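Local coordinates for protein transcriptional regulator, TetR family (Thermus thermophilus, PDB 3VPR) that represses transcription as a TetR family regulator, probably by binding cis-regulatory DNA through an N-terminal helix-turn-helix domain, at residues A[74-79]-A[137-142]; A[13-18]-A[27-32]. All coordinates share one frame; numbering follows the deposited sequence.

Contact 1. Residues A[74-79]-A[137-142]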
# COMPACT_ATOMS: atom_id res chain seq x y z
N ASP A 74 -15.84 -16.90 -18.35
CA ASP A 74 -14.40 -17.12 -18.47
C ASP A 74 -13.60 -16.49 -17.31
O ASP A 74 -13.47 -15.27 -17.22
CB ASP A 74 -13.90 -16.57 -19.81
CG ASP A 74 -12.39 -16.63 -19.96
OD1 ASP A 74 -11.74 -17.41 -19.23
OD2 ASP A 74 -11.85 -15.91 -20.83
N PRO A 75 -13.07 -17.33 -16.40
CA PRO A 75 -12.29 -16.89 -15.24
C PRO A 75 -11.19 -15.87 -15.57
O PRO A 75 -10.90 -14.99 -14.76
CB PRO A 75 -11.72 -18.19 -14.68
CG PRO A 75 -12.77 -19.20 -15.05
CD PRO A 75 -13.12 -18.81 -16.46
N LYS A 76 -10.58 -16.00 -16.74
CA LYS A 76 -9.52 -15.07 -17.14
C LYS A 76 -10.08 -13.69 -17.42
O LYS A 76 -9.48 -12.67 -17.05
CB LYS A 76 -8.80 -15.58 -18.39
CG LYS A 76 -8.03 -16.88 -18.21
CD LYS A 76 -7.12 -17.16 -19.40
CE LYS A 76 -7.91 -17.18 -20.71
NZ LYS A 76 -7.02 -17.25 -21.91
N GLU A 77 -11.23 -13.66 -18.08
CA GLU A 77 -11.90 -12.41 -18.43
C GLU A 77 -12.56 -11.81 -17.19
O GLU A 77 -12.67 -10.59 -17.05
CB GLU A 77 -12.94 -12.69 -19.51
CG GLU A 77 -13.52 -11.46 -20.18
CD GLU A 77 -12.45 -10.56 -20.75
OE1 GLU A 77 -11.49 -11.08 -21.36
OE2 GLU A 77 -12.57 -9.32 -20.60
N ALA A 78 -12.99 -12.67 -16.27
CA ALA A 78 -13.62 -12.23 -15.04
C ALA A 78 -12.58 -11.52 -14.17
O ALA A 78 -12.87 -10.53 -13.50
CB ALA A 78 -14.21 -13.42 -14.30
N LEU A 79 -11.36 -12.04 -14.18
CA LEU A 79 -10.30 -11.44 -13.38
C LEU A 79 -9.93 -10.08 -13.96
O LEU A 79 -9.73 -9.13 -13.22
CB LEU A 79 -9.06 -12.35 -13.36
CG LEU A 79 -7.85 -11.78 -12.61
CD1 LEU A 79 -8.19 -11.60 -11.14
CD2 LEU A 79 -6.65 -12.70 -12.78
N GLY A 137 -9.67 -25.67 -13.84
CA GLY A 137 -8.40 -25.98 -14.46
C GLY A 137 -7.91 -24.90 -15.40
O GLY A 137 -6.98 -25.13 -16.17
N VAL A 138 -8.51 -23.71 -15.35
CA VAL A 138 -8.09 -22.60 -16.21
C VAL A 138 -6.83 -21.93 -15.66
O VAL A 138 -6.01 -21.41 -16.40
CB VAL A 138 -9.19 -21.54 -16.34
CG1 VAL A 138 -8.72 -20.42 -17.25
CG2 VAL A 138 -10.45 -22.17 -16.90
N PHE A 139 -6.71 -21.93 -14.34
CA PHE A 139 -5.55 -21.37 -13.68
C PHE A 139 -4.85 -22.56 -13.03
O PHE A 139 -5.50 -23.55 -12.68
CB PHE A 139 -5.93 -20.36 -12.59
CG PHE A 139 -6.65 -19.13 -13.09
CD1 PHE A 139 -6.34 -18.58 -14.33
CD2 PHE A 139 -7.60 -18.50 -12.29
CE1 PHE A 139 -6.97 -17.41 -14.76
CE2 PHE A 139 -8.24 -17.33 -12.72
CZ PHE A 139 -7.92 -16.78 -13.96
N ARG A 140 -3.54 -22.49 -12.87
CA ARG A 140 -2.82 -23.58 -12.23
C ARG A 140 -3.12 -23.54 -10.73
O ARG A 140 -3.78 -22.61 -10.25
CB ARG A 140 -1.32 -23.45 -12.49
CG ARG A 140 -0.67 -22.23 -11.91
CD ARG A 140 0.76 -22.11 -12.42
NE ARG A 140 1.39 -20.89 -11.93
CZ ARG A 140 1.96 -20.77 -10.74
NH1 ARG A 140 1.99 -21.81 -9.90
NH2 ARG A 140 2.50 -19.61 -10.37
N GLU A 141 -2.65 -24.55 -9.99
CA GLU A 141 -2.88 -24.62 -8.55
C GLU A 141 -2.06 -23.56 -7.84
O GLU A 141 -0.83 -23.63 -7.81
CB GLU A 141 -2.50 -26.01 -8.02
CG GLU A 141 -2.90 -26.27 -6.56
CD GLU A 141 -4.40 -26.47 -6.38
OE1 GLU A 141 -5.01 -27.24 -7.14
OE2 GLU A 141 -4.98 -25.87 -5.45
N VAL A 142 -2.72 -22.56 -7.29
CA VAL A 142 -2.02 -21.50 -6.58
C VAL A 142 -2.74 -21.20 -5.29
O VAL A 142 -3.93 -21.48 -5.16
CB VAL A 142 -1.96 -20.21 -7.43
CG1 VAL A 142 -1.14 -20.43 -8.66
CG2 VAL A 142 -3.38 -19.76 -7.79
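The end of the Phe139 ring (CE1, CZ and CE2) meets the first turn of helix 75-92. Its CG stands anti to the carbonyl carbon (chi1 -64°), and this brings the far end of the ring to the helix. Phe139 CZ lies 3.6 Å from the carbonyl oxygen Pro75 O. Pro75 CB approaches CE2 of Phe139 at 4.1 Å. Leu79 CD2 is more distant, 4.4 Å from Phe139 CZ. This buried part is mostly apolar, with the Pro75 carbonyl oxygen against the ring, and no hydrogen bond joins the two segments. Leu182 of helix 170-183 also touches Phe139, and Leu185 of the second subunit packs on both Phe139 and Leu79.

The other side, Val138 and Lys76, is partly exposed. Lys76 CG still sits 3.6 Å from Phe139 CE1. Val138 CG1 touches Lys76 CG at 3.7 Å, but Val138 CG2 is only loosely set against Pro75 CG, at 4.2 Å. The lysine chain bends at chi3, and its ammonium makes a long, weak ion pair with Glu186 of the second subunit. Asp74 is the N-cap: its OD1 accepts from Lys76 N at 3.1 Å, met from above the carboxylate plane. Gly137 ends the preceding helix in a Schellman motif, with positive phi. The arrangement thus joins a capped helix start to a loop after a helix C-terminus, within the all-helical C-terminal domain of a TetR family dimer.

Contact 2. Residues A[13-18]-A[27-32]; sequences AKLFTE and QDLAQA
Ala13 O accepts two hydrogen bonds, both from Thr17. Thr17 N lies 3.0 Å from Ala13 O. Thr17 OG1 lies 2.9 Å from Ala13 O, on the opposite face of the carbonyl plane. The hydroxyl bond helps fix the rotation of Thr17, whose side chain packs on helix 94-103.

The contact itself is apolar and lies on another side of helix 4-19. Leu15 holds CG anti to its backbone N (chi1 180°) and reaches across to helix 26-33. Leu15 CD2 meets Leu29 CD2 at 3.6 Å and Ala32 CB at 4.3 Å. Leu29 uses its other branch for the neighbouring ring: Leu29 CD1 is 3.9 Å from Phe16 CZ, with the two side chains roughly at right angles. Phe16 also makes an edge-to-face stack with Tyr21. Asp28 stands beside Leu15, but its carboxylate forms a salt bridge with Lys19.

The axes of segments 13-18 and 27-32 come no closer than 11.0 Å, with 125° between their directions, so Leu15, Phe16 and Leu29 do most of the bridging. Leu29 also touches Leu40 and Ile50. This forms part of the core of the TetR-family N-terminal domain, where helix 4-19 packs on helix 26-33 of the predicted helix-turn-helix motif.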
# COMPACT_ATOMS: atom_id res chain seq x y z
N ALA A 13 -14.50 15.03 1.45
CA ALA A 13 -13.51 14.09 0.94
C ALA A 13 -12.32 14.83 0.30
O ALA A 13 -11.17 14.46 0.53
CB ALA A 13 -14.14 13.13 -0.06
N LYS A 14 -12.60 15.86 -0.50
CA LYS A 14 -11.51 16.61 -1.12
C LYS A 14 -10.69 17.37 -0.08
O LYS A 14 -9.47 17.38 -0.14
CB LYS A 14 -12.05 17.62 -2.13
CG LYS A 14 -12.68 17.01 -3.36
CD LYS A 14 -13.16 18.11 -4.30
CE LYS A 14 -13.93 17.54 -5.48
NZ LYS A 14 -14.40 18.61 -6.39
N LEU A 15 -11.37 17.98 0.88
CA LEU A 15 -10.67 18.74 1.90
C LEU A 15 -9.78 17.83 2.74
O LEU A 15 -8.64 18.19 3.06
CB LEU A 15 -11.66 19.50 2.78
CG LEU A 15 -11.00 20.32 3.89
CD1 LEU A 15 -10.03 21.32 3.26
CD2 LEU A 15 -12.06 21.04 4.70
N PHE A 16 -10.28 16.65 3.09
CA PHE A 16 -9.50 15.70 3.88
C PHE A 16 -8.28 15.25 3.07
O PHE A 16 -7.22 15.02 3.63
CB PHE A 16 -10.33 14.47 4.26
CG PHE A 16 -11.43 14.75 5.23
CD1 PHE A 16 -11.31 15.75 6.19
CD2 PHE A 16 -12.59 13.97 5.22
CE1 PHE A 16 -12.33 15.98 7.12
CE2 PHE A 16 -13.61 14.19 6.14
CZ PHE A 16 -13.49 15.20 7.10
N THR A 17 -8.46 15.11 1.76
CA THR A 17 -7.36 14.70 0.89
C THR A 17 -6.29 15.81 0.83
O THR A 17 -5.10 15.53 0.77
CB THR A 17 -7.87 14.40 -0.54
OG1 THR A 17 -8.70 13.24 -0.51
CG2 THR A 17 -6.70 14.17 -1.50
N GLU A 18 -6.74 17.06 0.85
CA GLU A 18 -5.86 18.22 0.78
C GLU A 18 -5.19 18.58 2.11
O GLU A 18 -4.03 18.97 2.13
CB GLU A 18 -6.63 19.45 0.26
CG GLU A 18 -7.14 19.34 -1.20
CD GLU A 18 -8.29 20.33 -1.51
OE1 GLU A 18 -8.72 20.39 -2.68
OE2 GLU A 18 -8.76 21.03 -0.59
N GLN A 27 -15.16 22.93 12.08
CA GLN A 27 -15.19 24.36 11.78
C GLN A 27 -14.67 24.60 10.37
O GLN A 27 -15.26 25.37 9.61
CB GLN A 27 -14.32 25.13 12.78
CG GLN A 27 -14.43 26.63 12.65
CD GLN A 27 -15.84 27.12 12.89
OE1 GLN A 27 -16.40 26.93 13.97
NE2 GLN A 27 -16.42 27.76 11.88
N ASP A 28 -13.57 23.94 10.03
CA ASP A 28 -12.96 24.06 8.71
C ASP A 28 -13.93 23.65 7.60
O ASP A 28 -14.05 24.36 6.59
CB ASP A 28 -11.71 23.19 8.60
CG ASP A 28 -10.56 23.71 9.43
OD1 ASP A 28 -10.48 24.94 9.63
OD2 ASP A 28 -9.73 22.89 9.88
N LEU A 29 -14.60 22.51 7.77
CA LEU A 29 -15.55 22.02 6.77
C LEU A 29 -16.72 22.97 6.62
O LEU A 29 -17.16 23.26 5.50
CB LEU A 29 -16.09 20.64 7.17
CG LEU A 29 -15.20 19.40 7.09
CD1 LEU A 29 -15.91 18.23 7.78
CD2 LEU A 29 -14.90 19.06 5.63
N ALA A 30 -17.24 23.46 7.74
CA ALA A 30 -18.39 24.35 7.71
C ALA A 30 -18.12 25.60 6.89
O ALA A 30 -18.96 26.02 6.10
CB ALA A 30 -18.80 24.73 9.11
N GLN A 31 -16.94 26.20 7.09
CA GLN A 31 -16.58 27.41 6.37
C GLN A 31 -16.25 27.12 4.91
O GLN A 31 -16.61 27.88 4.02
CB GLN A 31 -15.39 28.09 7.05
CG GLN A 31 -15.68 28.52 8.47
CD GLN A 31 -14.59 29.41 9.03
OE1 GLN A 31 -13.41 29.04 9.02
NE2 GLN A 31 -14.97 30.59 9.51
N ALA A 32 -15.57 26.00 4.66
CA ALA A 32 -15.22 25.62 3.31
C ALA A 32 -16.50 25.36 2.50
O ALA A 32 -16.56 25.68 1.30
CB ALA A 32 -14.33 24.38 3.32

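Contact 1 and contact 2 lie on opposite sides of the centre of the chain. Their centres are about 44 Å apart and their nearest atoms about 26 Å, so they do not touch. Both segments of contact 2 precede those of contact 1 in the sequence. Contact 2 belongs to the predicted DNA-binding end, whereas contact 1 belongs to the C-terminal domain. Helix 47-70 spans the interval: Ile50 and Ile54 near its start pack on contact 2, and Val72 just after it touches Ala78 of contact 1. The second subunit reaches contact 1 but not contact 2. This division is consistent with the TetR plan of an N-terminal DNA-binding domain and a C-terminal domain that forms the dimer.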